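Local coordinates for dihydrophenazinedicarboxylate synthase (Burkholderia, PDB 4HMW), which catalyses FMN-dependent oxidations by molecular oxygen in the terminal steps of core phenazine biosynthesis, at residues R200-R203 and W208-T211. Residues are numbered along the deposited sequence; the frame is centred on the assembly and turned at random. Where two conformers were deposited one is given.
Sequences RYER and WKTT
Arg200 to Arg203 and Trp208 to Thr211 run antiparallel as the two arms of a beta hairpin in the C-terminal dimerisation region of the pyridoxamine 5'-phosphate oxidase family. The axes of the two short segments come within 4.6 Å, and their N-to-C directions differ by 153°. Arg200 with Thr211 and Glu202 with Lys209 are hydrogen-bonded pairs. Each exchanges two backbone bonds, and Lys209 N to Glu202 O (2.9 Å) is nearly straight. Tyr201 with Thr210 and Arg203 with Trp208 are the non-hydrogen-bonded pairs.

Tyr201, Arg203, Trp208 and Thr210 share one face. Pro26 touches Tyr201 and Thr210, and Pro30 touches Tyr201 and Trp208. Thr210 CG2 makes a CH-pi contact 3.6 Å from the Tyr201 ring centroid. OG1 sits between the backbone N and the carbonyl carbon (chi1 61°), which leaves CG2 anti to the carbonyl carbon and over the ring. The Trp208 side chain crosses that of Tyr201 at about a right angle. Its six-membered ring lies against the backbone, with CE3 3.4 Å from Glu202 C. Arg203 CB lies over one indole face, but its chain leads away, with NE hydrogen-bonded to Gly205 O. Tyr201 OH is hydrogen-bonded to Pro27 O.

Arg200, Glu202, Lys209 and Thr211 line the opposite face. Arg87 of the second subunit, an FMN-binding residue, packs on Arg200, which puts this face at the subunit boundary beside the cofactor site. The Glu202-Lys209 salt bridge is long, with OE1 3.8 Å from NZ. One water in the plane of the Arg200 guanidinium accepts from NH1, is hydrogen-bonded to Thr211 OG1 and donates to Glu202 OE1 at 2.9 Å.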
ATOM      1  N   ARG B 200      15.533  -1.146  -9.701  1.00 15.09           N
ATOM      2  CA  ARG B 200      15.685  -1.673  -8.351  1.00 16.94           C
ATOM      3  C   ARG B 200      17.035  -1.309  -7.748  1.00 15.99           C
ATOM      4  O   ARG B 200      18.059  -1.466  -8.394  1.00 17.51           O
ATOM      5  CB  ARG B 200      15.523  -3.202  -8.357  1.00 15.34           C
ATOM      6  CG  ARG B 200      15.929  -3.847  -7.039  1.00 16.75           C
ATOM      7  CD  ARG B 200      15.913  -5.367  -7.081  1.00 22.93           C
ATOM      8  NE  ARG B 200      14.606  -5.954  -7.263  1.00 26.15           N
ATOM      9  CZ  ARG B 200      14.404  -7.197  -7.725  1.00 28.32           C
ATOM     10  NH1 ARG B 200      15.437  -7.957  -8.105  1.00 28.24           N
ATOM     11  NH2 ARG B 200      13.163  -7.677  -7.846  1.00 29.83           N
ATOM     12  N   TYR B 201      16.997  -0.761  -6.535  1.00 14.88           N
ATOM     13  CA  TYR B 201      18.178  -0.543  -5.698  1.00 13.23           C
ATOM     14  C   TYR B 201      18.212  -1.552  -4.562  1.00 14.36           C
ATOM     15  O   TYR B 201      17.220  -1.724  -3.857  1.00 14.69           O
ATOM     16  CB  TYR B 201      18.141   0.805  -5.015  1.00 16.42           C
ATOM     17  CG  TYR B 201      18.532   2.006  -5.859  1.00 17.52           C
ATOM     18  CD1 TYR B 201      17.631   2.569  -6.763  1.00 17.93           C
ATOM     19  CD2 TYR B 201      19.791   2.595  -5.735  1.00 18.38           C
ATOM     20  CE1 TYR B 201      17.971   3.685  -7.509  1.00 18.10           C
ATOM     21  CE2 TYR B 201      20.148   3.700  -6.491  1.00 17.67           C
ATOM     22  CZ  TYR B 201      19.221   4.242  -7.376  1.00 18.95           C
ATOM     23  OH  TYR B 201      19.515   5.352  -8.110  1.00 20.59           O
ATOM     24  N   GLU B 202      19.359  -2.185  -4.354  1.00 18.17           N
ATOM     25  CA  GLU B 202      19.524  -3.093  -3.211  1.00 20.88           C
ATOM     26  C   GLU B 202      20.795  -2.743  -2.467  1.00 21.15           C
ATOM     27  O   GLU B 202      21.820  -2.513  -3.089  1.00 21.26           O
ATOM     28  CB  GLU B 202      19.638  -4.554  -3.661  1.00 25.56           C
ATOM     29  CG  GLU B 202      18.389  -5.184  -4.227  1.00 30.99           C
ATOM     30  CD  GLU B 202      18.652  -6.562  -4.884  1.00 36.10           C
ATOM     31  OE1 GLU B 202      19.268  -6.595  -5.980  1.00 37.91           O
ATOM     32  OE2 GLU B 202      18.267  -7.614  -4.288  1.00 36.94           O
ATOM     33  N   ARG B 203      20.747  -2.763  -1.137  1.00 21.67           N
ATOM     34  CA  ARG B 203      21.926  -2.413  -0.364  1.00 25.42           C
ATOM     35  C   ARG B 203      22.970  -3.479  -0.558  1.00 28.28           C
ATOM     36  O   ARG B 203      22.660  -4.656  -0.594  1.00 28.59           O
ATOM     37  CB  ARG B 203      21.618  -2.207   1.132  1.00 28.42           C
ATOM     38  CG  ARG B 203      22.653  -1.325   1.815  1.00 35.20           C
ATOM     39  CD  ARG B 203      22.334  -1.155   3.296  1.00 41.34           C
ATOM     40  NE  ARG B 203      23.522  -0.918   4.125  1.00 45.30           N
ATOM     41  CZ  ARG B 203      23.485  -0.504   5.391  1.00 47.52           C
ATOM     42  NH1 ARG B 203      24.609  -0.310   6.064  1.00 47.85           N
ATOM     43  NH2 ARG B 203      22.321  -0.264   5.989  1.00 48.31           N
ATOM     44  N   TRP B 208      25.271   0.735  -2.925  1.00 27.50           N
ATOM     45  CA  TRP B 208      24.022   0.237  -3.489  1.00 25.08           C
ATOM     46  C   TRP B 208      24.294  -0.408  -4.835  1.00 25.85           C
ATOM     47  O   TRP B 208      25.180   0.027  -5.555  1.00 26.51           O
ATOM     48  CB  TRP B 208      22.999   1.356  -3.675  1.00 22.35           C
ATOM     49  CG  TRP B 208      22.488   1.940  -2.397  1.00 20.70           C
ATOM     50  CD1 TRP B 208      23.058   2.944  -1.656  1.00 23.19           C
ATOM     51  CD2 TRP B 208      21.301   1.546  -1.693  1.00 21.26           C
ATOM     52  NE1 TRP B 208      22.292   3.194  -0.553  1.00 23.36           N
ATOM     53  CE2 TRP B 208      21.211   2.350  -0.544  1.00 21.34           C
ATOM     54  CE3 TRP B 208      20.298   0.595  -1.933  1.00 20.74           C
ATOM     55  CZ2 TRP B 208      20.149   2.253   0.353  1.00 20.85           C
ATOM     56  CZ3 TRP B 208      19.249   0.494  -1.048  1.00 19.96           C
ATOM     57  CH2 TRP B 208      19.186   1.315   0.092  1.00 17.93           C
ATOM     58  N   LYS B 209      23.550  -1.463  -5.133  1.00 24.11           N
ATOM     59  CA  LYS B 209      23.538  -2.121  -6.449  1.00 26.39           C
ATOM     60  C   LYS B 209      22.203  -1.849  -7.150  1.00 23.13           C
ATOM     61  O   LYS B 209      21.149  -1.925  -6.528  1.00 24.05           O
ATOM     62  CB  LYS B 209      23.698  -3.609  -6.217  1.00 32.98           C
ATOM     63  CG  LYS B 209      23.595  -4.516  -7.404  1.00 40.27           C
ATOM     64  CD  LYS B 209      23.741  -5.969  -6.909  1.00 45.88           C
ATOM     65  CE  LYS B 209      22.532  -6.408  -6.036  1.00 49.52           C
ATOM     66  NZ  LYS B 209      22.854  -7.328  -4.901  1.00 50.76           N
ATOM     67  N   THR B 210      22.253  -1.543  -8.444  1.00 21.51           N
ATOM     68  CA  THR B 210      21.050  -1.344  -9.214  1.00 20.38           C
ATOM     69  C   THR B 210      20.857  -2.389 -10.328  1.00 19.88           C
ATOM     70  O   THR B 210      21.816  -2.928 -10.893  1.00 21.53           O
ATOM     71  CB  THR B 210      20.953   0.074  -9.838  1.00 21.16           C
ATOM     72  OG1 THR B 210      22.054   0.283 -10.729  1.00 24.59           O
ATOM     73  CG2 THR B 210      20.946   1.178  -8.779  1.00 21.81           C
ATOM     74  N   THR B 211      19.585  -2.649 -10.610  1.00 19.47           N
ATOM     75  CA  THR B 211      19.176  -3.561 -11.667  0.68 19.05           C
ATOM     76  C   THR B 211      17.937  -3.017 -12.359  1.00 17.49           C
ATOM     77  O   THR B 211      17.080  -2.443 -11.710  1.00 18.57           O
ATOM     78  CB  THR B 211      18.759  -4.952 -11.068  0.68 22.71           C
ATOM     79  OG1 THR B 211      19.620  -5.316  -9.973  0.68 27.50           O
ATOM     80  CG2 THR B 211      18.754  -6.053 -12.123  0.68 23.64           C
TER
HETATM   81  O   HOH W   1      18.374  -7.639  -8.498  1.00 43.28           O
HETATM   82  O   HOH W   2      19.497  -4.385  -7.645  1.00 23.58           O
HETATM   83  O   HOH W   3      22.749  -7.289  -1.746  1.00 41.52           O